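Local coordinates for adenylate cyclase-like protein (Chlamydia trachomatis, PDB 4QO6) that forms part of the inner-membrane ring of the type III secretion system, this chain being the extended periplasmic region of CdsD, at residues Leu11-Ile15 and Ala57-Val61; Glu87-Ser92 and Ile103-Leu107; Leu144-Leu148 and Leu186-Ile192. All coordinates share one frame. Where two conformers were deposited one is given. Residue numbers count along the deposited sequence, not the author numbering.

Interaction 1 (Leu11-Ile15 and Ala57-Val61); sequences LIHDI and ALSFV
Leu11-Ile15 is one regular turn of the N-terminal helix 10-19, closed by the Ile15 N to Leu11 O hydrogen bond of 3.0 Å. Facing it, Ala57-Val61 follows helix 45-56 and contains a type I beta turn from Leu58 to Val61, in which Val61 N reaches Leu58 O at 3.2 Å. The backbones stay apart: Leu11 CA and Phe60 CA are 7.8 Å from each other, as are Asp14 CA and Leu58 CA, and side chains must fill the gap. The main bump is Phe60. With chi1 p and chi2 near 84° its ring reaches into the hollow formed by Leu11, Asp14 and Ile15, residues that share one side of the helix through i, i+3, i+4 spacing. Leu11 CG (chi1 -97°, between wells; chi2 p) rides almost exactly over one ring face, 3.5 Å from the Phe60 centroid and 4° off the normal, a CH-pi contact. In the alpha-beta-beta-alpha-beta order of this BON-like PD1 module, the first helix thus packs on the link between the second helix and the last strand, 63-70. Around the ring edge, Ile15 CG1 lies 3.8 Å from Phe60 CE1, while Asp14 OD2 is 3.7 Å from Phe60 CE2, which suits a carboxylate because aromatic edges are slightly positive. Leu58 (m, t) is the smaller bump: its CD1 is 4.2 Å from Ile15 CG1, and its CD2 is 4.2 Å from Asp14 CB, so even the acidic residue lends its methylene. Branched, buried Ile15 (m, t) suits the base of the hollow, since it also meets Phe27 and Phe29 of strand 26-30 and Leu36 of strand 35-39.

Interaction 2 (Glu87-Ser92 and Ile103-Leu107); sequences EFKGIS and ISGYL
At the apolar centre, Ile91 (m, m) bridges two residues of Ile103-Leu107: its CG2 lies 3.4 Å from Ile103 CD1, and its CD1 lies 3.8 Å from Leu107 CD2. Leu107 (m, t) also brings CD2 to the edge of the Phe88 ring, 4.2 Å from Phe88 CD1. Leu82 of helix 71-83 also touches Phe88, Ile91 and Ile103, closing an apolar core in which branched and aromatic groups can interlock. Next outward is the backbone. A type I turn from Phe88 to Ile91, with Ile91 N 2.9 Å from Phe88 O, puts Gly90 at its third position. It delivers Ile91 CA to 4.8 Å from Gly105 CA. A side chain at Gly105 would run into Gly90 O, and its phi/psi of 128/-166° by itself demands glycine. Ser92 and Ser104 then form an antiparallel hydrogen-bonded pair: Ser92 N to Ser104 O is 3.1 Å and Ser104 N to Ser92 O is 2.9 Å. Weaker CA-H...O contacts, both 3.5 Å, run from Ile91 CA to Ser104 O and from Ile103 CA to Ser92 O. At the polar edge the serines (both p) share one face of the sheet and meet water: one molecule joins Gly90 O (2.5 Å) to Ser92 OG (3.0 Å), and another lies 2.6 Å from Ser104 OG. Such pairing marks the opening of the beta hairpin 92-95/100-107 in the BON-like PD2 module.

Interaction 3 (Leu144-Leu148 and Leu186-Ile192); sequences LAGHL and LQDIAGI
This contact belongs to the BON domain, whose alpha-beta-beta-alpha-beta order puts helix 137-150 first and helix 176-187 fourth; here the first helix meets the end of the other and the loop leading to strand 194-202. Backbone hydrogen bonds shape each partner separately. In Leu144-Leu148 the helical bond from Leu148 N to Leu144 O measures 3.0 Å. In Leu186-Ile192 the helix ends, and the chain turns tightly enough for Ile192 N to reach Ile189 O at 3.1 Å, Ala190 taking a positive phi of 35°; Ile189 and Ile192 thereby point toward the opposing helix. Apolar packing joins the two, beginning where Leu144 CA and Leu186 CA stand 6.7 Å apart. Leu144 (m, t) sends CD2 among three partners: Leu186 CD2 at 4.1 Å, Ile189 CD1 at 4.3 Å and, tightly, Ile192 CD1 at 3.3 Å. Leu186 (m, t) fills the hollow between Leu144, His147 and Leu148, with CD1 3.8 Å from Leu148 CD2, and CD2 3.6 Å from His147 CB. Flexible, branched leucines can fill such an irregular space, and Leu144 and Ile192 both continue onto Phe160 of strand 157-161, joining the contact to the sheet. The aromatic component is a CH-pi contact at the more exposed margin. There His147 (chi1 m), whose ND1 is hydrogen-bonded to Ala143 O one helical turn back, can offer a flat face to a methyl group. Extended Ile189 (m, t) places its CD1 3.5 Å from the imidazole centroid of His147 and 26° off the ring normal, its closest atom being His147 CE1 at 3.2 Å.

The three contacts follow one another along the chain, one in each of three BON-like modules strung out in an elongated molecule. Interactions 1 and 3 lie on opposite sides of the chain's centre, their centres about 56 Å apart, and are topologically equivalent: each joins a module's first helix to the region linking its second helix to its last strand. Interaction 2, about 44 Å from interaction 1 between centres, instead pairs the entry to a module's first strand, 92-95, with its second, 100-107. Only interactions 2 and 3 touch, with centres about 20 Å apart: Tyr106 OH lies 2.7 Å from Gly191 O, probably a hydrogen bond across the PD2-BON junction, consistent with an extended periplasmic rod.

Interaction 1 (Leu11-Ile15 and Ala57-Val61)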
ATOM      1  N   LEU A  11     -24.642 -29.677  18.447  1.00 36.93           N
ATOM      2  CA  LEU A  11     -23.225 -29.768  18.119  1.00 40.43           C
ATOM      3  C   LEU A  11     -22.778 -28.762  17.055  1.00 38.73           C
ATOM      4  O   LEU A  11     -21.754 -28.110  17.207  1.00 40.78           O
ATOM      5  CB  LEU A  11     -22.882 -31.166  17.638  1.00 46.86           C
ATOM      6  CG  LEU A  11     -22.316 -31.969  18.800  1.00 54.30           C
ATOM      7  CD1 LEU A  11     -23.322 -32.092  19.953  1.00 54.47           C
ATOM      8  CD2 LEU A  11     -21.805 -33.319  18.295  1.00 60.57           C
ATOM      9  N   ILE A  12     -23.551 -28.651  15.983  1.00 37.33           N
ATOM     10  CA  ILE A  12     -23.252 -27.720  14.912  1.00 38.08           C
ATOM     11  C   ILE A  12     -23.312 -26.312  15.446  1.00 35.71           C
ATOM     12  O   ILE A  12     -22.339 -25.569  15.244  1.00 33.59           O
ATOM     13  CB  ILE A  12     -24.135 -27.970  13.648  1.00 41.42           C
ATOM     14  CG1 ILE A  12     -23.844 -29.368  13.069  1.00 47.43           C
ATOM     15  CG2 ILE A  12     -23.871 -26.967  12.544  1.00 44.31           C
ATOM     16  CD1 ILE A  12     -22.376 -29.771  12.984  1.00 47.51           C
ATOM     17  N   HIS A  13     -24.398 -25.974  16.183  1.00 32.91           N
ATOM     18  CA  HIS A  13     -24.534 -24.657  16.758  0.50 29.73           C
ATOM     19  C   HIS A  13     -23.393 -24.317  17.736  1.00 29.61           C
ATOM     20  O   HIS A  13     -22.905 -23.185  17.739  1.00 33.29           O
ATOM     21  CB  HIS A  13     -25.933 -24.492  17.385  0.50 30.51           C
ATOM     22  CG  HIS A  13     -27.008 -24.236  16.376  0.50 30.11           C
ATOM     23  ND1 HIS A  13     -27.760 -25.243  15.811  0.50 31.00           N
ATOM     24  CD2 HIS A  13     -27.437 -23.083  15.805  0.50 31.81           C
ATOM     25  CE1 HIS A  13     -28.609 -24.725  14.940  0.50 30.84           C
ATOM     26  NE2 HIS A  13     -28.438 -23.415  14.921  0.50 30.91           N
ATOM     27  N   ASP A  14     -22.961 -25.280  18.542  1.00 26.15           N
ATOM     28  CA  ASP A  14     -21.836 -25.077  19.446  1.00 29.26           C
ATOM     29  C   ASP A  14     -20.486 -24.811  18.697  1.00 27.95           C
ATOM     30  O   ASP A  14     -19.752 -23.900  19.045  1.00 26.74           O
ATOM     31  CB  ASP A  14     -21.660 -26.326  20.391  1.00 35.77           C
ATOM     32  CG  ASP A  14     -22.750 -26.434  21.516  1.00 38.92           C
ATOM     33  OD1 ASP A  14     -23.738 -25.653  21.525  1.00 46.06           O
ATOM     34  OD2 ASP A  14     -22.591 -27.304  22.397  1.00 41.36           O
ATOM     35  N   ILE A  15     -20.130 -25.634  17.710  1.00 25.31           N
ATOM     36  CA  ILE A  15     -18.957 -25.340  16.869  1.00 25.44           C
ATOM     37  C   ILE A  15     -19.059 -23.959  16.170  1.00 24.40           C
ATOM     38  O   ILE A  15     -18.138 -23.147  16.262  1.00 20.96           O
ATOM     39  CB  ILE A  15     -18.717 -26.433  15.790  1.00 25.90           C
ATOM     40  CG1 ILE A  15     -18.522 -27.813  16.437  1.00 25.26           C
ATOM     41  CG2 ILE A  15     -17.462 -26.104  14.973  1.00 28.22           C
ATOM     42  CD1 ILE A  15     -18.734 -28.937  15.444  1.00 28.90           C
ATOM     43  N   ALA A  57     -12.162 -27.237  24.253  1.00 38.43           N
ATOM     44  CA  ALA A  57     -13.124 -27.183  25.381  1.00 36.85           C
ATOM     45  C   ALA A  57     -14.489 -27.812  25.099  1.00 38.54           C
ATOM     46  O   ALA A  57     -15.236 -28.080  26.043  1.00 41.43           O
ATOM     47  CB  ALA A  57     -13.381 -25.736  25.802  1.00 33.74           C
ATOM     48  N   LEU A  58     -14.869 -27.944  23.828  1.00 32.95           N
ATOM     49  CA  LEU A  58     -16.151 -28.515  23.511  1.00 31.99           C
ATOM     50  C   LEU A  58     -16.038 -29.983  23.893  1.00 34.86           C
ATOM     51  O   LEU A  58     -15.092 -30.655  23.495  1.00 34.79           O
ATOM     52  CB  LEU A  58     -16.497 -28.324  22.048  1.00 29.35           C
ATOM     53  CG  LEU A  58     -16.577 -26.894  21.583  1.00 29.07           C
ATOM     54  CD1 LEU A  58     -16.614 -26.840  20.073  1.00 28.25           C
ATOM     55  CD2 LEU A  58     -17.814 -26.214  22.158  1.00 32.84           C
ATOM     56  N   SER A  59     -16.928 -30.459  24.753  1.00 36.47           N
ATOM     57  CA  SER A  59     -16.737 -31.826  25.330  1.00 40.02           C
ATOM     58  C   SER A  59     -16.850 -32.938  24.296  1.00 35.49           C
ATOM     59  O   SER A  59     -16.238 -33.978  24.455  1.00 38.38           O
ATOM     60  CB  SER A  59     -17.726 -32.095  26.473  1.00 41.05           C
ATOM     61  OG  SER A  59     -19.047 -31.741  26.082  1.00 40.32           O
ATOM     62  N   PHE A  60     -17.605 -32.700  23.215  1.00 34.62           N
ATOM     63  CA  PHE A  60     -17.767 -33.704  22.125  1.00 34.06           C
ATOM     64  C   PHE A  60     -16.606 -33.762  21.094  1.00 33.08           C
ATOM     65  O   PHE A  60     -16.587 -34.616  20.200  1.00 37.67           O
ATOM     66  CB  PHE A  60     -19.115 -33.487  21.417  1.00 33.28           C
ATOM     67  CG  PHE A  60     -19.323 -32.084  20.907  1.00 33.00           C
ATOM     68  CD1 PHE A  60     -18.815 -31.696  19.688  1.00 33.69           C
ATOM     69  CD2 PHE A  60     -20.035 -31.164  21.641  1.00 33.62           C
ATOM     70  CE1 PHE A  60     -19.007 -30.419  19.214  1.00 34.99           C
ATOM     71  CE2 PHE A  60     -20.210 -29.867  21.192  1.00 34.44           C
ATOM     72  CZ  PHE A  60     -19.712 -29.495  19.969  1.00 33.71           C
ATOM     73  N   VAL A  61     -15.639 -32.856  21.227  1.00 31.49           N
ATOM     74  CA  VAL A  61     -14.496 -32.785  20.328  1.00 31.80           C
ATOM     75  C   VAL A  61     -13.342 -33.463  21.046  1.00 32.60           C
ATOM     76  O   VAL A  61     -12.893 -32.992  22.118  1.00 32.47           O
ATOM     77  CB  VAL A  61     -14.148 -31.329  19.933  1.00 29.34           C
ATOM     78  CG1 VAL A  61     -12.807 -31.270  19.223  1.00 28.31           C
ATOM     79  CG2 VAL A  61     -15.247 -30.752  19.027  1.00 28.37           C
TER

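Interaction 2 (Glu87-Ser92 and Ile103-Leu107)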
ATOM      1  N   GLU A  87      16.266  -4.907  -5.644  1.00 46.41           N
ATOM      2  CA  GLU A  87      15.166  -4.452  -6.499  1.00 51.43           C
ATOM      3  C   GLU A  87      13.887  -4.046  -5.687  1.00 46.66           C
ATOM      4  O   GLU A  87      13.227  -3.074  -6.030  1.00 48.21           O
ATOM      5  CB  GLU A  87      14.894  -5.534  -7.568  1.00 55.79           C
ATOM      6  CG  GLU A  87      13.901  -5.186  -8.678  1.00 70.69           C
ATOM      7  CD  GLU A  87      14.487  -4.415  -9.860  1.00 80.86           C
ATOM      8  OE1 GLU A  87      15.607  -3.868  -9.739  1.00 89.39           O
ATOM      9  OE2 GLU A  87      13.806  -4.336 -10.915  1.00 82.89           O
ATOM     10  N   PHE A  88      13.555  -4.750  -4.592  1.00 44.25           N
ATOM     11  CA  PHE A  88      12.245  -4.552  -3.921  1.00 42.69           C
ATOM     12  C   PHE A  88      12.248  -4.082  -2.484  1.00 43.21           C
ATOM     13  O   PHE A  88      11.217  -4.086  -1.866  1.00 38.25           O
ATOM     14  CB  PHE A  88      11.404  -5.829  -3.987  1.00 36.33           C
ATOM     15  CG  PHE A  88      11.317  -6.404  -5.349  1.00 35.12           C
ATOM     16  CD1 PHE A  88      10.886  -5.629  -6.409  1.00 36.76           C
ATOM     17  CD2 PHE A  88      11.655  -7.703  -5.576  1.00 34.23           C
ATOM     18  CE1 PHE A  88      10.812  -6.146  -7.679  1.00 37.56           C
ATOM     19  CE2 PHE A  88      11.597  -8.231  -6.848  1.00 33.64           C
ATOM     20  CZ  PHE A  88      11.179  -7.447  -7.900  1.00 35.98           C
ATOM     21  N   LYS A  89      13.367  -3.633  -1.955  1.00 52.16           N
ATOM     22  CA  LYS A  89      13.429  -3.450  -0.513  1.00 57.41           C
ATOM     23  C   LYS A  89      12.469  -2.337   0.046  1.00 52.66           C
ATOM     24  O   LYS A  89      12.075  -2.441   1.218  1.00 52.63           O
ATOM     25  CB  LYS A  89      14.885  -3.344  -0.013  1.00 63.37           C
ATOM     26  CG  LYS A  89      15.719  -2.207  -0.603  1.00 69.46           C
ATOM     27  CD  LYS A  89      16.802  -1.778   0.384  1.00 72.34           C
ATOM     28  CE  LYS A  89      17.989  -1.103  -0.285  1.00 74.74           C
ATOM     29  NZ  LYS A  89      18.967  -2.118  -0.765  1.00 76.07           N
ATOM     30  N   GLY A  90      12.052  -1.345  -0.763  1.00 42.74           N
ATOM     31  CA  GLY A  90      10.997  -0.386  -0.325  1.00 39.86           C
ATOM     32  C   GLY A  90       9.522  -0.937  -0.319  1.00 39.85           C
ATOM     33  O   GLY A  90       8.577  -0.236   0.016  1.00 37.91           O
ATOM     34  N   ILE A  91       9.350  -2.196  -0.696  1.00 31.69           N
ATOM     35  CA  ILE A  91       8.065  -2.871  -0.795  1.00 32.06           C
ATOM     36  C   ILE A  91       7.814  -3.719   0.485  1.00 29.68           C
ATOM     37  O   ILE A  91       8.667  -4.508   0.890  1.00 26.99           O
ATOM     38  CB  ILE A  91       8.109  -3.839  -2.012  1.00 29.88           C
ATOM     39  CG1 ILE A  91       8.532  -3.118  -3.311  1.00 29.16           C
ATOM     40  CG2 ILE A  91       6.797  -4.620  -2.169  1.00 31.55           C
ATOM     41  CD1 ILE A  91       7.604  -1.985  -3.706  1.00 32.86           C
ATOM     42  N   SER A  92       6.622  -3.605   1.065  1.00 28.73           N
ATOM     43  CA  SER A  92       6.217  -4.484   2.147  1.00 26.26           C
ATOM     44  C   SER A  92       4.788  -4.994   2.045  1.00 25.29           C
ATOM     45  O   SER A  92       3.977  -4.452   1.320  1.00 24.24           O
ATOM     46  CB  SER A  92       6.406  -3.790   3.473  1.00 27.96           C
ATOM     47  OG  SER A  92       5.694  -2.607   3.514  1.00 28.93           O
ATOM     48  N   ILE A 103      -0.063  -5.445  -0.548  1.00 22.80           N
ATOM     49  CA  ILE A 103       1.341  -5.197  -0.874  1.00 23.69           C
ATOM     50  C   ILE A 103       1.431  -3.703  -1.243  1.00 23.23           C
ATOM     51  O   ILE A 103       0.647  -3.216  -2.079  1.00 22.27           O
ATOM     52  CB  ILE A 103       1.859  -6.135  -2.023  1.00 26.83           C
ATOM     53  CG1 ILE A 103       3.330  -5.881  -2.354  1.00 28.74           C
ATOM     54  CG2 ILE A 103       1.099  -5.969  -3.319  1.00 25.75           C
ATOM     55  CD1 ILE A 103       4.243  -6.719  -1.512  1.00 32.39           C
ATOM     56  N   SER A 104       2.397  -2.982  -0.657  1.00 20.91           N
ATOM     57  CA  SER A 104       2.417  -1.521  -0.795  1.00 21.84           C
ATOM     58  C   SER A 104       3.826  -1.019  -0.864  1.00 20.04           C
ATOM     59  O   SER A 104       4.735  -1.736  -0.509  1.00 18.32           O
ATOM     60  CB  SER A 104       1.659  -0.858   0.376  1.00 21.35           C
ATOM     61  OG  SER A 104       2.360  -1.140   1.559  1.00 22.08           O
ATOM     62  N   GLY A 105       3.964   0.237  -1.291  1.00 21.76           N
ATOM     63  CA  GLY A 105       5.243   0.943  -1.484  1.00 22.02           C
ATOM     64  C   GLY A 105       5.347   1.556  -2.883  1.00 25.03           C
ATOM     65  O   GLY A 105       4.352   1.615  -3.603  1.00 26.11           O
ATOM     66  N   TYR A 106       6.563   1.960  -3.278  1.00 25.98           N
ATOM     67  CA  TYR A 106       6.860   2.606  -4.565  1.00 27.93           C
ATOM     68  C   TYR A 106       7.804   1.766  -5.393  1.00 26.89           C
ATOM     69  O   TYR A 106       8.677   1.180  -4.840  1.00 31.43           O
ATOM     70  CB  TYR A 106       7.547   3.988  -4.326  1.00 28.28           C
ATOM     71  CG  TYR A 106       6.642   4.942  -3.622  1.00 26.76           C
ATOM     72  CD1 TYR A 106       5.660   5.618  -4.319  1.00 26.58           C
ATOM     73  CD2 TYR A 106       6.718   5.117  -2.246  1.00 25.90           C
ATOM     74  CE1 TYR A 106       4.773   6.454  -3.660  1.00 27.96           C
ATOM     75  CE2 TYR A 106       5.854   5.970  -1.591  1.00 27.12           C
ATOM     76  CZ  TYR A 106       4.898   6.638  -2.302  1.00 26.94           C
ATOM     77  OH  TYR A 106       4.032   7.474  -1.641  1.00 29.78           O
ATOM     78  N   LEU A 107       7.604   1.706  -6.698  1.00 29.81           N
ATOM     79  CA  LEU A 107       8.584   1.192  -7.670  1.00 37.10           C
ATOM     80  C   LEU A 107       8.766   2.317  -8.688  1.00 41.22           C
ATOM     81  O   LEU A 107       7.944   3.233  -8.760  1.00 39.31           O
ATOM     82  CB  LEU A 107       8.113  -0.101  -8.404  1.00 38.15           C
ATOM     83  CG  LEU A 107       7.984  -1.338  -7.494  1.00 40.22           C
ATOM     84  CD1 LEU A 107       7.277  -2.517  -8.112  1.00 41.66           C
ATOM     85  CD2 LEU A 107       9.362  -1.755  -7.020  1.00 42.57           C
TER
HETATM   86  O   HOH W   1       6.875  -0.405   1.877  1.00 34.99           O
HETATM   87  O   HOH W   2       1.224  -3.065   2.947  1.00 34.08           O

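Interaction 3 (Leu144-Leu148 and Leu186-Ile192)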
ATOM      1  N   LEU A 144       1.145  14.162 -12.808  1.00 30.42           N
ATOM      2  CA  LEU A 144       1.591  15.487 -12.369  1.00 29.27           C
ATOM      3  C   LEU A 144       1.877  16.433 -13.547  1.00 27.57           C
ATOM      4  O   LEU A 144       1.444  17.535 -13.548  1.00 25.00           O
ATOM      5  CB  LEU A 144       2.885  15.349 -11.536  1.00 31.91           C
ATOM      6  CG  LEU A 144       2.851  14.623 -10.165  1.00 33.16           C
ATOM      7  CD1 LEU A 144       4.243  14.274  -9.643  1.00 36.05           C
ATOM      8  CD2 LEU A 144       2.097  15.423  -9.118  1.00 35.03           C
ATOM      9  N   ALA A 145       2.697  15.973 -14.484  1.00 27.60           N
ATOM     10  CA  ALA A 145       3.040  16.676 -15.658  1.00 28.29           C
ATOM     11  C   ALA A 145       1.782  17.025 -16.447  1.00 32.32           C
ATOM     12  O   ALA A 145       1.672  18.137 -16.900  1.00 36.80           O
ATOM     13  CB  ALA A 145       3.981  15.841 -16.501  1.00 28.22           C
ATOM     14  N   GLY A 146       0.820  16.115 -16.564  1.00 30.92           N
ATOM     15  CA  GLY A 146      -0.460  16.443 -17.192  1.00 31.91           C
ATOM     16  C   GLY A 146      -1.298  17.496 -16.462  1.00 33.91           C
ATOM     17  O   GLY A 146      -1.912  18.343 -17.116  1.00 37.01           O
ATOM     18  N   HIS A 147      -1.357  17.474 -15.137  1.00 30.05           N
ATOM     19  CA  HIS A 147      -1.984  18.563 -14.379  0.50 33.34           C
ATOM     20  C   HIS A 147      -1.291  19.931 -14.615  1.00 34.61           C
ATOM     21  O   HIS A 147      -1.932  20.957 -14.711  1.00 31.60           O
ATOM     22  CB  HIS A 147      -1.930  18.271 -12.889  0.50 34.35           C
ATOM     23  CG  HIS A 147      -2.824  17.154 -12.460  0.50 37.23           C
ATOM     24  ND1 HIS A 147      -2.420  15.832 -12.459  0.50 33.87           N
ATOM     25  CD2 HIS A 147      -4.101  17.163 -12.002  0.50 36.03           C
ATOM     26  CE1 HIS A 147      -3.421  15.079 -12.035  0.50 36.18           C
ATOM     27  NE2 HIS A 147      -4.451  15.859 -11.760  0.50 34.76           N
ATOM     28  N   LEU A 148       0.037  19.942 -14.700  1.00 31.61           N
ATOM     29  CA  LEU A 148       0.727  21.214 -14.869  1.00 37.19           C
ATOM     30  C   LEU A 148       0.437  21.799 -16.284  1.00 36.73           C
ATOM     31  O   LEU A 148       0.179  22.966 -16.426  1.00 32.62           O
ATOM     32  CB  LEU A 148       2.244  21.075 -14.665  1.00 37.20           C
ATOM     33  CG  LEU A 148       2.689  20.749 -13.236  1.00 40.31           C
ATOM     34  CD1 LEU A 148       4.157  20.299 -13.266  1.00 39.24           C
ATOM     35  CD2 LEU A 148       2.452  21.926 -12.304  1.00 38.13           C
ATOM     36  N   LEU A 186      -2.011  19.314  -6.681  1.00 50.66           N
ATOM     37  CA  LEU A 186      -1.005  18.262  -6.871  1.00 48.15           C
ATOM     38  C   LEU A 186      -0.765  17.457  -5.575  1.00 50.00           C
ATOM     39  O   LEU A 186      -0.481  16.254  -5.632  1.00 49.76           O
ATOM     40  CB  LEU A 186       0.336  18.839  -7.355  1.00 45.87           C
ATOM     41  CG  LEU A 186       0.380  19.598  -8.691  1.00 46.59           C
ATOM     42  CD1 LEU A 186       1.780  20.077  -9.038  1.00 45.90           C
ATOM     43  CD2 LEU A 186      -0.159  18.753  -9.824  1.00 45.58           C
ATOM     44  N   GLN A 187      -0.866  18.113  -4.418  1.00 48.01           N
ATOM     45  CA  GLN A 187      -0.778  17.415  -3.134  1.00 52.09           C
ATOM     46  C   GLN A 187      -1.878  16.366  -2.926  1.00 51.80           C
ATOM     47  O   GLN A 187      -1.685  15.416  -2.188  1.00 56.03           O
ATOM     48  CB  GLN A 187      -0.844  18.401  -1.970  1.00 57.58           C
ATOM     49  CG  GLN A 187       0.310  19.375  -1.880  1.00 62.03           C
ATOM     50  CD  GLN A 187       0.431  20.001  -0.499  1.00 70.99           C
ATOM     51  OE1 GLN A 187      -0.516  19.983   0.292  1.00 71.29           O
ATOM     52  NE2 GLN A 187       1.603  20.554  -0.202  1.00 71.25           N
ATOM     53  N   ASP A 188      -3.031  16.558  -3.555  1.00 56.97           N
ATOM     54  CA  ASP A 188      -4.175  15.689  -3.370  1.00 59.88           C
ATOM     55  C   ASP A 188      -4.282  14.666  -4.508  1.00 60.77           C
ATOM     56  O   ASP A 188      -5.344  14.486  -5.068  1.00 72.22           O
ATOM     57  CB  ASP A 188      -5.446  16.556  -3.222  1.00 59.16           C
ATOM     58  CG  ASP A 188      -5.423  17.396  -1.933  1.00 62.85           C
ATOM     59  OD1 ASP A 188      -5.379  16.782  -0.852  1.00 64.66           O
ATOM     60  OD2 ASP A 188      -5.428  18.651  -1.972  1.00 61.83           O
ATOM     61  N   ILE A 189      -3.183  13.975  -4.801  1.00 61.10           N
ATOM     62  CA  ILE A 189      -3.105  12.957  -5.867  1.00 56.51           C
ATOM     63  C   ILE A 189      -2.459  11.649  -5.387  1.00 57.51           C
ATOM     64  O   ILE A 189      -1.464  11.673  -4.681  1.00 58.51           O
ATOM     65  CB  ILE A 189      -2.223  13.467  -7.025  1.00 53.25           C
ATOM     66  CG1 ILE A 189      -3.005  14.442  -7.899  1.00 56.69           C
ATOM     67  CG2 ILE A 189      -1.656  12.323  -7.871  1.00 48.03           C
ATOM     68  CD1 ILE A 189      -2.193  14.985  -9.061  1.00 58.29           C
ATOM     69  N   ALA A 190      -3.020  10.519  -5.812  1.00 58.36           N
ATOM     70  CA  ALA A 190      -2.381   9.194  -5.749  1.00 59.59           C
ATOM     71  C   ALA A 190      -1.496   8.986  -4.530  1.00 54.50           C
ATOM     72  O   ALA A 190      -1.955   9.160  -3.398  1.00 56.52           O
ATOM     73  CB  ALA A 190      -1.619   8.905  -7.051  1.00 64.75           C
ATOM     74  N   GLY A 191      -0.241   8.601  -4.741  1.00 50.03           N
ATOM     75  CA  GLY A 191       0.676   8.357  -3.626  1.00 48.90           C
ATOM     76  C   GLY A 191       1.662   9.487  -3.362  1.00 48.12           C
ATOM     77  O   GLY A 191       2.854   9.237  -3.239  1.00 47.52           O
ATOM     78  N   ILE A 192       1.151  10.718  -3.247  1.00 43.37           N
ATOM     79  CA  ILE A 192       1.974  11.889  -2.995  1.00 40.86           C
ATOM     80  C   ILE A 192       1.918  12.277  -1.543  1.00 40.48           C
ATOM     81  O   ILE A 192       0.847  12.641  -1.051  1.00 40.12           O
ATOM     82  CB  ILE A 192       1.529  13.066  -3.879  1.00 40.22           C
ATOM     83  CG1 ILE A 192       1.968  12.785  -5.321  1.00 39.23           C
ATOM     84  CG2 ILE A 192       2.146  14.362  -3.399  1.00 44.09           C
ATOM     85  CD1 ILE A 192       1.433  13.778  -6.305  1.00 40.34           C
TER